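Local coordinates for protein Ras-3 from Cryphonectria parasitica (Cryphonectria parasitica, PDB 4KU4) that belongs to the Ras family of small P-loop guanine-nucleotide-binding proteins and holds GDP in a pocket of its alpha/beta fold, at residues P137-L142 against L163-C169; N86-V90 against V189-D193. All blocks are in the same frame, centred on the assembly; numbering follows the deposited sequence.

Interaction 1 of 2, residues P137-L142 against L163-C169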
ATOM      1  N   PRO A 137      -7.691   0.671  11.495  1.00 15.36           N
ATOM      2  CA  PRO A 137      -7.722   0.050  10.166  1.00 13.65           C
ATOM      3  C   PRO A 137      -7.714   1.052   9.021  1.00 16.88           C
ATOM      4  O   PRO A 137      -7.342   0.668   7.918  1.00 12.71           O
ATOM      5  CB  PRO A 137      -9.049  -0.721  10.163  1.00 17.43           C
ATOM      6  CG  PRO A 137      -9.358  -0.960  11.576  1.00 22.76           C
ATOM      7  CD  PRO A 137      -8.834   0.244  12.322  1.00 16.93           C
ATOM      8  N   SER A 138      -8.113   2.300   9.265  1.00 13.75           N
ATOM      9  CA  SER A 138      -8.099   3.298   8.200  1.00 18.57           C
ATOM     10  C   SER A 138      -6.676   3.691   7.778  1.00 10.43           C
ATOM     11  O   SER A 138      -6.493   4.350   6.759  1.00 13.43           O
ATOM     12  CB  SER A 138      -8.903   4.547   8.600  1.00 18.43           C
ATOM     13  OG  SER A 138      -8.390   5.123   9.787  1.00 18.12           O
ATOM     14  N   LEU A 139      -5.670   3.274   8.546  1.00  8.13           N
ATOM     15  CA  LEU A 139      -4.279   3.592   8.201  1.00  9.60           C
ATOM     16  C   LEU A 139      -3.715   2.564   7.229  1.00 11.75           C
ATOM     17  O   LEU A 139      -2.527   2.581   6.883  1.00 11.52           O
ATOM     18  CB  LEU A 139      -3.401   3.690   9.464  1.00 12.62           C
ATOM     19  CG  LEU A 139      -3.841   4.768  10.462  1.00 19.54           C
ATOM     20  CD1 LEU A 139      -2.842   4.949  11.578  1.00 17.26           C
ATOM     21  CD2 LEU A 139      -4.055   6.089   9.739  1.00 17.20           C
ATOM     22  N   VAL A 140      -4.584   1.660   6.798  1.00  9.75           N
ATOM     23  CA  VAL A 140      -4.238   0.652   5.816  1.00  7.83           C
ATOM     24  C   VAL A 140      -5.068   0.863   4.563  1.00  9.06           C
ATOM     25  O   VAL A 140      -6.240   1.225   4.642  1.00 11.76           O
ATOM     26  CB  VAL A 140      -4.536  -0.772   6.347  1.00  7.44           C
ATOM     27  CG1 VAL A 140      -4.206  -1.802   5.302  1.00  7.67           C
ATOM     28  CG2 VAL A 140      -3.756  -1.025   7.627  1.00 12.32           C
ATOM     29  N   VAL A 141      -4.464   0.640   3.408  1.00  6.00           N
ATOM     30  CA  VAL A 141      -5.248   0.602   2.176  1.00  8.39           C
ATOM     31  C   VAL A 141      -4.985  -0.708   1.451  1.00  8.48           C
ATOM     32  O   VAL A 141      -3.834  -1.117   1.277  1.00  6.30           O
ATOM     33  CB  VAL A 141      -5.011   1.838   1.243  1.00  7.84           C
ATOM     34  CG1 VAL A 141      -3.548   1.989   0.862  1.00 11.57           C
ATOM     35  CG2 VAL A 141      -5.907   1.750  -0.015  1.00  9.82           C
ATOM     36  N   LEU A 142      -6.061  -1.392   1.072  1.00  9.03           N
ATOM     37  CA  LEU A 142      -5.942  -2.574   0.233  1.00 10.94           C
ATOM     38  C   LEU A 142      -5.964  -2.128  -1.210  1.00 10.41           C
ATOM     39  O   LEU A 142      -6.882  -1.420  -1.624  1.00  8.30           O
ATOM     40  CB  LEU A 142      -7.107  -3.523   0.460  1.00 12.07           C
ATOM     41  CG  LEU A 142      -7.233  -4.309   1.758  1.00 21.13           C
ATOM     42  CD1 LEU A 142      -8.630  -4.881   1.759  1.00 21.21           C
ATOM     43  CD2 LEU A 142      -6.182  -5.424   1.858  1.00 11.84           C
ATOM     44  N   LEU A 163     -14.690  -6.497   1.158  1.00  6.83           N
ATOM     45  CA  LEU A 163     -13.708  -6.941   2.140  1.00  7.41           C
ATOM     46  C   LEU A 163     -13.163  -5.736   2.904  1.00  6.40           C
ATOM     47  O   LEU A 163     -13.177  -5.709   4.159  1.00  8.32           O
ATOM     48  CB  LEU A 163     -12.558  -7.706   1.484  1.00 11.52           C
ATOM     49  CG  LEU A 163     -11.522  -8.211   2.496  1.00  7.96           C
ATOM     50  CD1 LEU A 163     -12.158  -9.166   3.509  1.00 13.16           C
ATOM     51  CD2 LEU A 163     -10.388  -8.885   1.769  1.00  9.30           C
ATOM     52  N   ALA A 164     -12.718  -4.715   2.170  1.00  9.81           N
ATOM     53  CA  ALA A 164     -12.203  -3.527   2.837  1.00 10.76           C
ATOM     54  C   ALA A 164     -13.215  -2.900   3.793  1.00 12.64           C
ATOM     55  O   ALA A 164     -12.852  -2.468   4.876  1.00 10.12           O
ATOM     56  CB  ALA A 164     -11.705  -2.504   1.830  1.00  7.99           C
ATOM     57  N   LYS A 165     -14.482  -2.863   3.396  1.00  7.23           N
ATOM     58  CA  LYS A 165     -15.520  -2.343   4.274  1.00  8.04           C
ATOM     59  C   LYS A 165     -15.684  -3.202   5.524  1.00 13.06           C
ATOM     60  O   LYS A 165     -15.825  -2.692   6.638  1.00 13.45           O
ATOM     61  CB  LYS A 165     -16.830  -2.195   3.511  1.00  7.38           C
ATOM     62  CG  LYS A 165     -16.856  -0.923   2.636  1.00 10.43           C
ATOM     63  CD  LYS A 165     -16.920   0.313   3.515  1.00 18.01           C
ATOM     64  CE  LYS A 165     -16.866   1.607   2.704  1.00 22.91           C
ATOM     65  NZ  LYS A 165     -15.611   1.693   1.903  1.00 24.79           N
ATOM     66  N   LYS A 166     -15.661  -4.510   5.337  1.00  7.93           N
ATOM     67  CA  LYS A 166     -15.723  -5.432   6.465  1.00 11.48           C
ATOM     68  C   LYS A 166     -14.581  -5.179   7.460  1.00 11.43           C
ATOM     69  O   LYS A 166     -14.796  -5.195   8.669  1.00 12.64           O
ATOM     70  CB  LYS A 166     -15.714  -6.875   5.958  1.00  9.07           C
ATOM     71  CG  LYS A 166     -15.397  -7.953   7.007  1.00 14.32           C
ATOM     72  CD  LYS A 166     -15.331  -9.314   6.338  1.00 18.21           C
ATOM     73  CE  LYS A 166     -14.602 -10.324   7.194  1.00 27.97           C
ATOM     74  NZ  LYS A 166     -15.436 -10.731   8.345  1.00 24.37           N
ATOM     75  N   LEU A 167     -13.380  -4.918   6.948  1.00 10.67           N
ATOM     76  CA  LEU A 167     -12.192  -4.771   7.794  1.00 12.79           C
ATOM     77  C   LEU A 167     -11.998  -3.357   8.365  1.00 10.10           C
ATOM     78  O   LEU A 167     -11.245  -3.169   9.313  1.00 14.02           O
ATOM     79  CB  LEU A 167     -10.931  -5.208   7.029  1.00 10.61           C
ATOM     80  CG  LEU A 167     -10.948  -6.616   6.419  1.00 14.18           C
ATOM     81  CD1 LEU A 167      -9.703  -6.878   5.593  1.00 15.05           C
ATOM     82  CD2 LEU A 167     -11.078  -7.678   7.501  1.00 15.02           C
ATOM     83  N   GLY A 168     -12.673  -2.374   7.780  1.00  9.36           N
ATOM     84  CA  GLY A 168     -12.508  -0.984   8.177  1.00 15.92           C
ATOM     85  C   GLY A 168     -11.388  -0.251   7.456  1.00 16.17           C
ATOM     86  O   GLY A 168     -11.012   0.845   7.857  1.00 12.19           O
ATOM     87  N   CYS A 169     -10.870  -0.825   6.376  1.00 12.00           N
ATOM     88  CA  CYS A 169      -9.736  -0.206   5.677  1.00 10.27           C
ATOM     89  C   CYS A 169     -10.119   0.377   4.321  1.00 13.00           C
ATOM     90  O   CYS A 169     -11.251   0.272   3.880  1.00 12.08           O
ATOM     91  CB  CYS A 169      -8.579  -1.207   5.522  1.00 20.23           C
ATOM     92  SG  CYS A 169      -8.897  -2.588   4.375  1.00 10.26           S
TER
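Apolar packing at one end and close backbone packing at the other join the start of strand 140-145 and the turn before it to the last turn or so of helix 157-167 and the loop that follows, inside a beta-alpha-beta unit. The short axes of 140-142 and 163-167 run nearly antiparallel, at 158° and 9.6 Å, as expected when a helix returns the chain for the next parallel strand. Leu-142 points toward the helix: its CD1 lies 3.5 Å from Cys-169 SG, 3.9 Å from Ala-164 CB and 4.4 Å from Leu-163 CD2. Val-140 CB and Cys-169 CB, 4.1 Å apart, tie the two ends together. No hydrogen bond crosses between the segments. The helix ends in a Schellman motif, with Cys-169 N bonded to Ala-164 O (3.0 Å) and Gly-168, at positive phi, as its C-prime residue. This turn brings the chain back against Pro-137, whose CB sits 3.4 Å from both Leu-167 O and Gly-168 O; an ideal CB on Gly-168 would come within 3.2 Å of Pro-137 CB. A CA-H...O contact joins Cys-169 CA to Pro-137 O at 3.4 Å, and the same carbonyl oxygen accepts Val-140 N at 3.1 Å, closing the turn before the strand. Beyond the contact, Val-140 and Leu-142 pair with Gly-170 of edge strand 170-173, Phe-108 of helix 98-118 packs on Leu-167 and Cys-169, and Val-141 faces helix 182-196.

Interaction 2 of 2, residues N86-V90 against V189-D193; sequences NELFV and VVRAD
Strand 88-90, entered from the loop residues Asn-86 and Glu-87, lies against a little over one turn of helix, 189-193, in a buried contact of 253 Å² counted over both sides. Leu-88 to Val-90 are extended (phi/psi -127/156, -138/135 and -116/110); 189-193 is helical throughout, with Asp-193 N bonded to Val-189 O at 3.1 Å. The axes of these short segments approach to 9.2 Å with a signed crossing angle of 148°, and the nearest CA pair is Leu-88 and Val-189 at 6.4 Å.

Apolar packing centres on Leu-88, which points toward the helix in an m,t rotamer. Its CB meets Val-189 CG2 at 3.9 Å and its CD1 reaches Val-190 CG2 at 4.0 Å, while CD2 lies 4.2 Å from Asp-193 CB. Van der Waals contacts with backbone carbonyls add to this: Leu-88 CD2 lies 3.9 Å from Val-189 O, and Val-189 (m), also pointing toward the strand, sets CG1 3.8 Å from Phe-89 O. The CB of Phe-89 points away, and its side chain touches Ala-18 and Val-140 of the flanking strands.

The polar end is a close approach of like charges: Glu-87 OE2 and Asp-193 OD2 stand 3.0 Å apart without a hydrogen bond between them. Glu-87 (phi/psi -97/-37) has chi1 at 148°, between wells, and chi2 t; Asp-193 has chi1 t and its CB points toward the strand. Asp-193 OD1 has a long, weak ion pair with Arg-196.

Such packing of the last helix nearly antiparallel along a central strand of the sheet belongs to the three-layer alpha/beta/alpha fold of Ras proteins.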
ATOM      1  N   ASN A  86       6.875   1.186  10.548  1.00 15.65           N
ATOM      2  CA  ASN A  86       6.078   2.035   9.661  1.00 10.97           C
ATOM      3  C   ASN A  86       4.730   2.432  10.277  1.00 15.42           C
ATOM      4  O   ASN A  86       4.194   1.725  11.133  1.00 14.31           O
ATOM      5  CB  ASN A  86       5.888   1.372   8.293  1.00 13.16           C
ATOM      6  CG  ASN A  86       7.151   1.375   7.469  1.00 14.67           C
ATOM      7  OD1 ASN A  86       7.457   2.353   6.771  1.00 19.66           O
ATOM      8  ND2 ASN A  86       7.889   0.283   7.527  1.00 11.83           N
ATOM      9  N   GLU A  87       4.187   3.566   9.837  1.00 10.64           N
ATOM     10  CA  GLU A  87       2.945   4.114  10.384  1.00 13.12           C
ATOM     11  C   GLU A  87       1.727   3.733   9.536  1.00 13.00           C
ATOM     12  O   GLU A  87       0.642   3.485  10.062  1.00 13.05           O
ATOM     13  CB  GLU A  87       3.045   5.654  10.501  1.00 11.83           C
ATOM     14  CG  GLU A  87       1.708   6.403  10.313  1.00 28.29           C
ATOM     15  CD  GLU A  87       1.801   7.954  10.315  1.00 35.99           C
ATOM     16  OE1 GLU A  87       2.480   8.558   9.431  1.00 28.91           O
ATOM     17  OE2 GLU A  87       1.145   8.578  11.186  1.00 29.99           O
ATOM     18  N   LEU A  88       1.917   3.692   8.221  1.00  9.05           N
ATOM     19  CA  LEU A  88       0.820   3.497   7.292  1.00  9.16           C
ATOM     20  C   LEU A  88       1.171   2.345   6.374  1.00  9.66           C
ATOM     21  O   LEU A  88       2.346   2.058   6.160  1.00 10.23           O
ATOM     22  CB  LEU A  88       0.600   4.759   6.464  1.00  7.95           C
ATOM     23  CG  LEU A  88       0.537   6.072   7.243  1.00  9.27           C
ATOM     24  CD1 LEU A  88       0.647   7.282   6.312  1.00 16.86           C
ATOM     25  CD2 LEU A  88      -0.736   6.150   8.094  1.00 11.95           C
ATOM     26  N   PHE A  89       0.150   1.708   5.810  1.00  7.10           N
ATOM     27  CA  PHE A  89       0.332   0.479   5.062  1.00  7.58           C
ATOM     28  C   PHE A  89      -0.456   0.379   3.771  1.00 11.50           C
ATOM     29  O   PHE A  89      -1.643   0.701   3.711  1.00  8.43           O
ATOM     30  CB  PHE A  89       0.006  -0.721   5.959  1.00  7.30           C
ATOM     31  CG  PHE A  89       0.904  -0.828   7.153  1.00 14.70           C
ATOM     32  CD1 PHE A  89       2.084  -1.553   7.082  1.00 13.33           C
ATOM     33  CD2 PHE A  89       0.592  -0.169   8.330  1.00 13.19           C
ATOM     34  CE1 PHE A  89       2.933  -1.645   8.168  1.00 15.09           C
ATOM     35  CE2 PHE A  89       1.436  -0.257   9.428  1.00 15.12           C
ATOM     36  CZ  PHE A  89       2.617  -0.993   9.338  1.00 15.41           C
ATOM     37  N   VAL A  90       0.231  -0.086   2.740  1.00  6.98           N
ATOM     38  CA  VAL A  90      -0.383  -0.369   1.466  1.00  7.37           C
ATOM     39  C   VAL A  90      -0.239  -1.865   1.239  1.00  9.86           C
ATOM     40  O   VAL A  90       0.871  -2.365   1.039  1.00  9.29           O
ATOM     41  CB  VAL A  90       0.315   0.404   0.351  1.00  6.59           C
ATOM     42  CG1 VAL A  90      -0.323   0.085  -1.002  1.00 10.96           C
ATOM     43  CG2 VAL A  90       0.270   1.918   0.644  1.00 10.67           C
ATOM     44  N   VAL A 189      -3.980   6.798   2.594  1.00  8.67           N
ATOM     45  CA  VAL A 189      -3.708   6.506   3.995  1.00  7.52           C
ATOM     46  C   VAL A 189      -3.218   7.741   4.733  1.00 10.04           C
ATOM     47  O   VAL A 189      -3.441   7.888   5.938  1.00 10.45           O
ATOM     48  CB  VAL A 189      -2.735   5.333   4.166  1.00 11.27           C
ATOM     49  CG1 VAL A 189      -3.475   4.003   3.939  1.00  9.24           C
ATOM     50  CG2 VAL A 189      -1.547   5.465   3.237  1.00 12.24           C
ATOM     51  N   VAL A 190      -2.563   8.642   4.012  1.00  7.80           N
ATOM     52  CA  VAL A 190      -2.203   9.927   4.597  1.00 12.21           C
ATOM     53  C   VAL A 190      -3.469  10.733   4.891  1.00 10.80           C
ATOM     54  O   VAL A 190      -3.608  11.318   5.968  1.00 11.47           O
ATOM     55  CB  VAL A 190      -1.307  10.756   3.659  1.00 10.06           C
ATOM     56  CG1 VAL A 190      -1.094  12.168   4.251  1.00 11.78           C
ATOM     57  CG2 VAL A 190       0.028  10.022   3.403  1.00 10.61           C
ATOM     58  N   ARG A 191      -4.379  10.750   3.922  1.00  8.98           N
ATOM     59  CA  ARG A 191      -5.652  11.450   4.056  1.00 11.34           C
ATOM     60  C   ARG A 191      -6.443  10.905   5.234  1.00 12.22           C
ATOM     61  O   ARG A 191      -7.048  11.669   5.987  1.00 13.73           O
ATOM     62  CB  ARG A 191      -6.457  11.345   2.766  1.00 13.85           C
ATOM     63  CG  ARG A 191      -5.914  12.234   1.660  1.00 11.44           C
ATOM     64  CD  ARG A 191      -6.639  12.083   0.347  1.00 13.90           C
ATOM     65  NE  ARG A 191      -6.146  13.071  -0.610  1.00 10.87           N
ATOM     66  CZ  ARG A 191      -5.815  12.811  -1.869  1.00  9.83           C
ATOM     67  NH1 ARG A 191      -5.928  11.585  -2.345  1.00 18.70           N
ATOM     68  NH2 ARG A 191      -5.362  13.790  -2.658  1.00 16.40           N
ATOM     69  N   ALA A 192      -6.417   9.586   5.412  1.00 10.97           N
ATOM     70  CA  ALA A 192      -7.143   8.964   6.516  1.00 12.69           C
ATOM     71  C   ALA A 192      -6.549   9.353   7.872  1.00 18.02           C
ATOM     72  O   ALA A 192      -7.278   9.651   8.819  1.00 17.67           O
ATOM     73  CB  ALA A 192      -7.165   7.445   6.356  1.00 13.24           C
ATOM     74  N   ASP A 193      -5.223   9.352   7.957  1.00 13.01           N
ATOM     75  CA  ASP A 193      -4.524   9.730   9.185  1.00 15.70           C
ATOM     76  C   ASP A 193      -4.903  11.150   9.594  1.00 19.16           C
ATOM     77  O   ASP A 193      -5.146  11.429  10.763  1.00 18.17           O
ATOM     78  CB  ASP A 193      -3.009   9.612   8.995  1.00 15.06           C
ATOM     79  CG  ASP A 193      -2.238   9.869  10.270  1.00 29.18           C
ATOM     80  OD1 ASP A 193      -2.777   9.582  11.363  1.00 29.60           O
ATOM     81  OD2 ASP A 193      -1.087  10.346  10.178  1.00 22.99           O
TER

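How the interactions relate
Interactions 1 and 2 have centres 11 Å apart and meet where strand 140-145 and the turn before it run beside strand 88-94: Val-141 N to Phe-89 O (2.8 Å) and Leu-139 O to Phe-89 N (3.0 Å) are probable hydrogen bonds. Direct packing adds Ser-138 O to Ala-192 CB at 3.2 Å and Leu-139 O to Val-189 CG1 at 3.4 Å, so the turn opening interaction 1 also touches the helix of interaction 2. Helices 157-167 and 182-196 lie on opposite faces of the sheet. Along the chain, interaction 1 is nested within the loop closed by interaction 2. Interaction 1 stands away from the nucleotide pocket, the side chain of Leu-142 being about 14 Å from GDP.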